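Local coordinates for argininosuccinate lyase (Chelativorans sp., PDB 6RXA) that cleaves C–N bonds as an EDDS lyase of the aspartase/fumarase superfamily, here an engineered variant used in enantioselective synthesis, at the interface of chains A and B. Coordinates in Å, arbitrary orientation; residue numbers count along the deposited sequence, not the author numbering. Chains: chain A/B, Argininosuccinate lyase.

The interface of chains A and B. Residues chain A 175, 178, 182, 251, 254; chain B 230, 236, 318.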
ATOM      1  N   ILE A 175       4.864 -16.299 -20.549  1.00 12.84           N
ATOM      2  CA  ILE A 175       5.323 -14.926 -20.369  1.00 12.36           C
ATOM      3  C   ILE A 175       4.879 -14.068 -21.547  1.00 12.11           C
ATOM      4  O   ILE A 175       4.407 -12.944 -21.363  1.00 12.78           O
ATOM      5  CB  ILE A 175       6.848 -14.903 -20.154  1.00 12.90           C
ATOM      6  CG1 ILE A 175       7.269 -15.822 -18.997  1.00 14.13           C
ATOM      7  CG2 ILE A 175       7.321 -13.476 -19.941  1.00 13.29           C
ATOM      8  CD1 ILE A 175       6.664 -15.490 -17.657  1.00 15.22           C
ATOM      9  N   ASN A 178       1.253 -13.107 -21.017  1.00 11.43           N
ATOM     10  CA  ASN A 178       1.226 -12.077 -19.981  1.00 12.30           C
ATOM     11  C   ASN A 178       1.569 -10.714 -20.564  1.00 12.79           C
ATOM     12  O   ASN A 178       0.883  -9.712 -20.307  1.00 13.60           O
ATOM     13  CB  ASN A 178       2.236 -12.455 -18.891  1.00 12.75           C
ATOM     14  CG  ASN A 178       2.548 -11.304 -17.929  1.00 13.39           C
ATOM     15  OD1 ASN A 178       3.210 -10.326 -18.298  1.00 13.89           O
ATOM     16  ND2 ASN A 178       2.101 -11.434 -16.678  1.00 13.75           N
ATOM     17  N   ASN A 182      -0.392  -7.026 -20.902  1.00 12.51           N
ATOM     18  CA  ASN A 182       0.172  -5.786 -20.376  1.00 12.24           C
ATOM     19  C   ASN A 182       0.320  -4.725 -21.462  1.00 12.66           C
ATOM     20  O   ASN A 182       0.103  -3.535 -21.203  1.00 13.34           O
ATOM     21  CB  ASN A 182       1.488  -6.067 -19.651  1.00 11.86           C
ATOM     22  CG  ASN A 182       1.255  -6.611 -18.250  1.00 12.47           C
ATOM     23  OD1 ASN A 182       0.434  -6.078 -17.504  1.00 14.06           O
ATOM     24  ND2 ASN A 182       1.946  -7.689 -17.900  1.00 12.92           N
ATOM     25  N   GLY A 251       4.849  -9.296 -12.835  1.00 11.19           N
ATOM     26  CA  GLY A 251       5.097 -10.460 -13.666  1.00 11.39           C
ATOM     27  C   GLY A 251       6.563 -10.615 -13.990  1.00 11.76           C
ATOM     28  O   GLY A 251       7.061 -11.737 -14.136  1.00 12.93           O
ATOM     29  N   ARG A 254       8.136 -12.188 -11.031  1.00 11.82           N
ATOM     30  CA  ARG A 254       7.858 -13.618 -10.995  1.00 10.70           C
ATOM     31  C   ARG A 254       8.777 -14.392 -11.929  1.00 11.57           C
ATOM     32  O   ARG A 254       9.265 -15.473 -11.573  1.00 12.48           O
ATOM     33  CB  ARG A 254       6.383 -13.850 -11.336  1.00 11.55           C
ATOM     34  CG  ARG A 254       5.468 -13.380 -10.218  1.00 11.60           C
ATOM     35  CD  ARG A 254       4.000 -13.321 -10.618  1.00 13.21           C
ATOM     36  NE  ARG A 254       3.412 -14.641 -10.655  1.00 15.48           N
ATOM     37  CZ  ARG A 254       2.215 -14.898 -11.163  1.00 15.77           C
ATOM     38  NH1 ARG A 254       1.506 -13.898 -11.718  1.00 15.92           N
ATOM     39  NH2 ARG A 254       1.738 -16.149 -11.100  1.00 15.26           N
TER
ATOM     40  N   GLU B 230      -0.271 -19.838 -18.184  1.00 13.37           N
ATOM     41  CA  GLU B 230      -1.019 -18.603 -17.976  1.00 13.66           C
ATOM     42  C   GLU B 230      -2.418 -18.903 -17.448  1.00 13.90           C
ATOM     43  O   GLU B 230      -2.946 -18.135 -16.637  1.00 14.28           O
ATOM     44  CB  GLU B 230      -1.060 -17.799 -19.278  1.00 15.16           C
ATOM     45  CG  GLU B 230      -1.785 -16.460 -19.203  1.00 15.87           C
ATOM     46  CD  GLU B 230      -1.104 -15.423 -18.329  1.00 17.95           C
ATOM     47  OE1 GLU B 230      -0.133 -15.738 -17.596  1.00 18.03           O
ATOM     48  OE2 GLU B 230      -1.553 -14.260 -18.379  1.00 19.94           O
ATOM     49  N   ASP B 236      -3.306 -11.392 -13.155  1.00 12.02           N
ATOM     50  CA  ASP B 236      -3.218  -9.943 -13.298  1.00 11.61           C
ATOM     51  C   ASP B 236      -4.604  -9.316 -13.365  1.00 11.85           C
ATOM     52  O   ASP B 236      -4.771  -8.156 -12.981  1.00 13.03           O
ATOM     53  CB  ASP B 236      -2.432  -9.562 -14.551  1.00 11.96           C
ATOM     54  CG  ASP B 236      -0.941  -9.801 -14.432  1.00 13.90           C
ATOM     55  OD1 ASP B 236      -0.471 -10.323 -13.397  1.00 14.50           O
ATOM     56  OD2 ASP B 236      -0.240  -9.403 -15.399  1.00 15.36           O
ATOM     57  N   TYR B 318       6.287 -17.557 -11.613  1.00 11.36           N
ATOM     58  CA  TYR B 318       5.199 -17.504 -12.596  1.00 12.07           C
ATOM     59  C   TYR B 318       4.552 -18.883 -12.660  1.00 12.66           C
ATOM     60  O   TYR B 318       4.598 -19.595 -13.667  1.00 13.24           O
ATOM     61  CB  TYR B 318       5.648 -16.992 -13.972  1.00 13.00           C
ATOM     62  CG  TYR B 318       4.489 -16.228 -14.582  1.00 13.57           C
ATOM     63  CD1 TYR B 318       4.289 -14.894 -14.287  1.00 13.90           C
ATOM     64  CD2 TYR B 318       3.548 -16.861 -15.366  1.00 13.83           C
ATOM     65  CE1 TYR B 318       3.183 -14.214 -14.772  1.00 14.20           C
ATOM     66  CE2 TYR B 318       2.434 -16.185 -15.860  1.00 14.52           C
ATOM     67  CZ  TYR B 318       2.261 -14.856 -15.559  1.00 14.08           C
ATOM     68  OH  TYR B 318       1.151 -14.178 -16.045  1.00 14.25           O
TER
HETATM   69  O   HOH W   1       2.302  -8.906 -15.234  1.00 14.49           O
HETATM   70  O   HOH W   2      -0.964  -9.733 -17.988  1.00 14.92           O
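The ring of B:Tyr318 is packed on both faces by chain A. A:Ile175 presses one face with its CD1 methyl, set toward the rim and 3.8 Å from B:Tyr318 CG. On the opposite face lies the guanidinium of A:Arg254, its CZ 4.1 Å from the ring centroid, a cation-pi stack with the two planes 27° apart. NH2 sits over the ring centre while NH1 reaches toward CE1; the arginine chain bends at chi3, which lets the group lie over the ring. B:Glu230 OE1, a carboxylate oxygen of the same chain, lies at the ring's edge, in plane.

The phenol oxygen is held from both chains. B:Tyr318 OH donates to B:Glu230 OE1, a short 2.5 Å bond to the carboxylate's syn lone pair, and accepts from A:Asn178 ND2 at 3.0 Å. B:Tyr318 OH lies close to the plane of the A:Asn178 amide, and the N-H meets it nearly straight (159° at H); that plane stands almost upright to the ring. Having its CG anti to the backbone N (chi1 166°) swings the A:Asn178 amide off helix 168-193 toward chain B. The two bonds, together with the covered faces, should fix the ring's tilt and position.

Beyond the phenol the contact turns to water. Water 1 bridges A:Asn178 ND2 (2.9 Å) and A:Asn182 ND2, one helical turn on, to B:Asp236 OD2 (2.6 Å). Water 2 joins the same OD2 (2.7 Å) to the backbone carbonyl A:Asn178 O. B:Asp236 opens helix 236-262, and that helix start, with A:Arg254 nearby, may favour its charged form.

This patch fits a loop tyrosine of one subunit against helices 168-193 and 236-262 of the other, and symmetry repeats it with the chains exchanged. It is part of the helical subunit packing of a homotetramer of the aspartase/fumarase superfamily, which builds each active site from residues of several subunits, so it probably supports that architecture.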